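Local coordinates for protein enterotoxin-like toxin X (Staphylococcus aureus, PDB 5U75) that helps the bacterium evade innate immunity by binding sialylated glycoproteins on human neutrophils, inhibiting phagocytosis and killing, at residues Q61-H65 / T148-V154. Where two conformers were deposited one is given. Residues are numbered along the deposited sequence.
Sequences QVRIH and TDDIKNV
In the C-terminal beta-grasp domain of this superantigen-family toxin, the central parallel pair of the mixed sheet begins here: strand 61-65 runs alongside strand 151-154, their axes 36° apart and 5.3 Å at closest approach. A 3-10 turn, 148-150, leads into the second strand. The first strand is extended throughout and starts splayed from its partner, its outer edge bonded to strand 75-86. Val62 (chi1 m) points toward the turn, setting CG2 3.8 Å from Thr148 O and CG1 3.8 Å from Asp149 OD1; Thr148 OG1 is itself held by Asn86. The backbones then converge, with the CA atoms of Ile64 and Asn153 5.2 Å apart. Ile64, in the mt rotamer, lies in the core: its CD1 meets Ile151 CD1 at 3.4 Å and its CG2 meets Val154 CG2 at 3.8 Å, while Ile151 and Val154 also pack on helix 92-104, which crosses this face of the sheet. Lys152 and Asn153 form a classic beta bulge opposite Asn122. At His65 the pairing starts: a water bridges the strands, accepting from His65 N (2.9 Å) and donating to Lys152 O (2.8 Å), and beyond it Val154 N donates a nearly straight hydrogen bond to His65 O, 3.0 Å long.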
ATOM      1  N   GLN A  61      15.551   6.936   9.558  1.00 20.66           N
ATOM      2  CA  GLN A  61      14.515   6.032   9.035  1.00 20.27           C
ATOM      3  C   GLN A  61      13.269   6.044   9.888  1.00 18.57           C
ATOM      4  O   GLN A  61      13.325   6.322  11.064  1.00 18.43           O
ATOM      5  CB  GLN A  61      15.015   4.583   8.988  1.00 20.69           C
ATOM      6  CG  GLN A  61      16.110   4.334   7.989  1.00 22.42           C
ATOM      7  CD  GLN A  61      16.538   2.884   7.991  1.00 22.67           C
ATOM      8  OE1 GLN A  61      16.922   2.342   9.030  1.00 24.97           O
ATOM      9  NE2 GLN A  61      16.462   2.249   6.846  1.00 23.86           N
ATOM     10  N   VAL A  62      12.143   5.710   9.265  1.00 17.66           N
ATOM     11  CA  VAL A  62      10.900   5.428   9.966  1.00 17.82           C
ATOM     12  C   VAL A  62      10.400   4.085   9.496  1.00 16.75           C
ATOM     13  O   VAL A  62      10.732   3.665   8.389  1.00 16.14           O
ATOM     14  CB  VAL A  62       9.806   6.491   9.696  1.00 18.63           C
ATOM     15  CG1 VAL A  62      10.225   7.827  10.281  1.00 20.38           C
ATOM     16  CG2 VAL A  62       9.491   6.641   8.226  1.00 18.73           C
ATOM     17  N   ARG A  63       9.597   3.431  10.332  1.00 16.31           N
ATOM     18  CA  ARG A  63       8.903   2.211   9.968  1.00 16.12           C
ATOM     19  C   ARG A  63       7.419   2.475  10.131  1.00 16.89           C
ATOM     20  O   ARG A  63       6.968   2.873  11.198  1.00 17.07           O
ATOM     21  CB  ARG A  63       9.312   1.038  10.836  1.00 16.66           C
ATOM     22  CG  ARG A  63       8.682  -0.273  10.376  1.00 16.84           C
ATOM     23  CD  ARG A  63       9.478  -1.461  10.869  1.00 17.36           C
ATOM     24  NE  ARG A  63      10.799  -1.509  10.210  1.00 17.32           N
ATOM     25  CZ  ARG A  63      11.961  -1.855  10.793  1.00 17.84           C
ATOM     26  NH1 ARG A  63      12.051  -2.183  12.082  1.00 17.81           N
ATOM     27  NH2 ARG A  63      13.062  -1.861  10.066  1.00 18.07           N
ATOM     28  N   ILE A  64       6.680   2.263   9.051  1.00 16.18           N
ATOM     29  CA  ILE A  64       5.246   2.502   9.014  1.00 15.68           C
ATOM     30  C   ILE A  64       4.559   1.149   8.938  1.00 15.57           C
ATOM     31  O   ILE A  64       4.729   0.404   7.968  1.00 15.39           O
ATOM     32  CB  ILE A  64       4.894   3.406   7.831  1.00 16.01           C
ATOM     33  CG1 ILE A  64       5.604   4.755   7.988  1.00 17.47           C
ATOM     34  CG2 ILE A  64       3.378   3.537   7.673  1.00 16.93           C
ATOM     35  CD1 ILE A  64       5.618   5.538   6.709  1.00 18.23           C
ATOM     36  N   HIS A  65       3.810   0.818   9.988  1.00 15.42           N
ATOM     37  CA  HIS A  65       3.125  -0.472  10.045  1.00 16.21           C
ATOM     38  C   HIS A  65       1.777  -0.404   9.340  1.00 15.91           C
ATOM     39  O   HIS A  65       1.057   0.588   9.473  1.00 16.44           O
ATOM     40  CB  HIS A  65       2.973  -0.927  11.487  1.00 17.38           C
ATOM     41  CG  HIS A  65       4.286  -1.186  12.137  1.00 18.24           C
ATOM     42  ND1 HIS A  65       4.955  -2.381  11.995  1.00 18.88           N
ATOM     43  CD2 HIS A  65       5.103  -0.378  12.851  1.00 19.93           C
ATOM     44  CE1 HIS A  65       6.107  -2.315  12.640  1.00 20.07           C
ATOM     45  NE2 HIS A  65       6.224  -1.109  13.161  1.00 19.79           N
ATOM     46  N   THR A 148       7.562  11.749   5.442  1.00 14.53           N
ATOM     47  CA  THR A 148       7.372  10.372   5.948  1.00 14.87           C
ATOM     48  C   THR A 148       7.401  10.305   7.483  1.00 14.81           C
ATOM     49  O   THR A 148       6.851   9.397   8.064  1.00 14.84           O
ATOM     50  CB  THR A 148       8.440   9.396   5.392  1.00 15.03           C
ATOM     51  OG1 THR A 148       9.733   9.869   5.753  1.00 16.02           O
ATOM     52  CG2 THR A 148       8.356   9.292   3.897  1.00 15.03           C
ATOM     53  N   ASP A 149       8.062  11.268   8.129  1.00 15.59           N
ATOM     54  CA  ASP A 149       8.080  11.356   9.579  1.00 16.82           C
ATOM     55  C   ASP A 149       6.744  11.863  10.183  1.00 16.94           C
ATOM     56  O   ASP A 149       6.577  11.879  11.410  1.00 16.71           O
ATOM     57  CB  ASP A 149       9.245  12.241  10.017  1.00 18.24           C
ATOM     58  CG  ASP A 149       9.481  12.206  11.514  1.00 19.59           C
ATOM     59  OD1 ASP A 149       9.603  11.102  12.064  1.00 21.55           O
ATOM     60  OD2 ASP A 149       9.506  13.284  12.138  1.00 21.42           O
ATOM     61  N   ASP A 150       5.798  12.256   9.322  1.00 15.68           N
ATOM     62  CA  ASP A 150       4.462  12.650   9.738  1.00 15.94           C
ATOM     63  C   ASP A 150       3.497  11.474   9.811  1.00 15.89           C
ATOM     64  O   ASP A 150       2.384  11.634  10.317  1.00 16.47           O
ATOM     65  CB  ASP A 150       3.880  13.699   8.766  1.00 15.72           C
ATOM     66  CG  ASP A 150       2.615  14.380   9.299  1.00 16.24           C
ATOM     67  OD1 ASP A 150       2.573  14.677  10.514  1.00 16.80           O
ATOM     68  OD2 ASP A 150       1.661  14.587   8.495  1.00 15.04           O
ATOM     69  N   ILE A 151       3.905  10.306   9.316  0.50 15.81           N
ATOM     70  CA  ILE A 151       2.990   9.176   9.186  0.50 15.65           C
ATOM     71  C   ILE A 151       2.947   8.379  10.479  0.50 16.05           C
ATOM     72  O   ILE A 151       3.988   7.981  11.003  0.50 15.91           O
ATOM     73  CB  ILE A 151       3.383   8.262   8.032  0.50 15.68           C
ATOM     74  CG1 ILE A 151       3.406   9.072   6.741  0.50 15.99           C
ATOM     75  CG2 ILE A 151       2.422   7.085   7.939  0.50 15.52           C
ATOM     76  CD1 ILE A 151       4.095   8.370   5.605  0.50 15.97           C
ATOM     77  N   LYS A 152       1.740   8.177  10.996  1.00 15.46           N
ATOM     78  CA  LYS A 152       1.530   7.354  12.188  1.00 16.57           C
ATOM     79  C   LYS A 152       1.517   5.874  11.842  1.00 15.69           C
ATOM     80  O   LYS A 152       2.315   5.104  12.367  1.00 14.98           O
ATOM     81  CB  LYS A 152       0.228   7.740  12.873  1.00 18.37           C
ATOM     82  CG  LYS A 152      -0.071   6.937  14.127  1.00 22.17           C
ATOM     83  CD  LYS A 152      -1.378   7.417  14.738  1.00 26.54           C
ATOM     84  CE  LYS A 152      -1.720   6.673  16.027  1.00 30.75           C
ATOM     85  NZ  LYS A 152      -2.725   5.615  15.744  1.00 33.41           N
ATOM     86  N   ASN A 153       0.604   5.489  10.960  1.00 15.41           N
ATOM     87  CA  ASN A 153       0.484   4.125  10.471  1.00 15.64           C
ATOM     88  C   ASN A 153      -0.392   4.122   9.219  1.00 15.43           C
ATOM     89  O   ASN A 153      -0.852   5.179   8.781  1.00 14.61           O
ATOM     90  CB  ASN A 153      -0.085   3.169  11.548  1.00 16.26           C
ATOM     91  CG  ASN A 153      -1.545   3.427  11.877  1.00 17.89           C
ATOM     92  OD1 ASN A 153      -2.168   4.359  11.394  1.00 16.78           O
ATOM     93  ND2 ASN A 153      -2.108   2.552  12.693  1.00 21.24           N
ATOM     94  N   VAL A 154      -0.623   2.940   8.665  1.00 14.84           N
ATOM     95  CA  VAL A 154      -1.530   2.766   7.539  1.00 15.19           C
ATOM     96  C   VAL A 154      -2.556   1.755   7.987  1.00 15.62           C
ATOM     97  O   VAL A 154      -2.203   0.658   8.414  1.00 15.82           O
ATOM     98  CB  VAL A 154      -0.791   2.264   6.278  1.00 15.57           C
ATOM     99  CG1 VAL A 154      -1.785   1.837   5.186  1.00 16.04           C
ATOM    100  CG2 VAL A 154       0.137   3.339   5.760  1.00 16.06           C
TER
HETATM  101  O   HOH W   1       3.342   2.556  12.210  1.00 18.33           O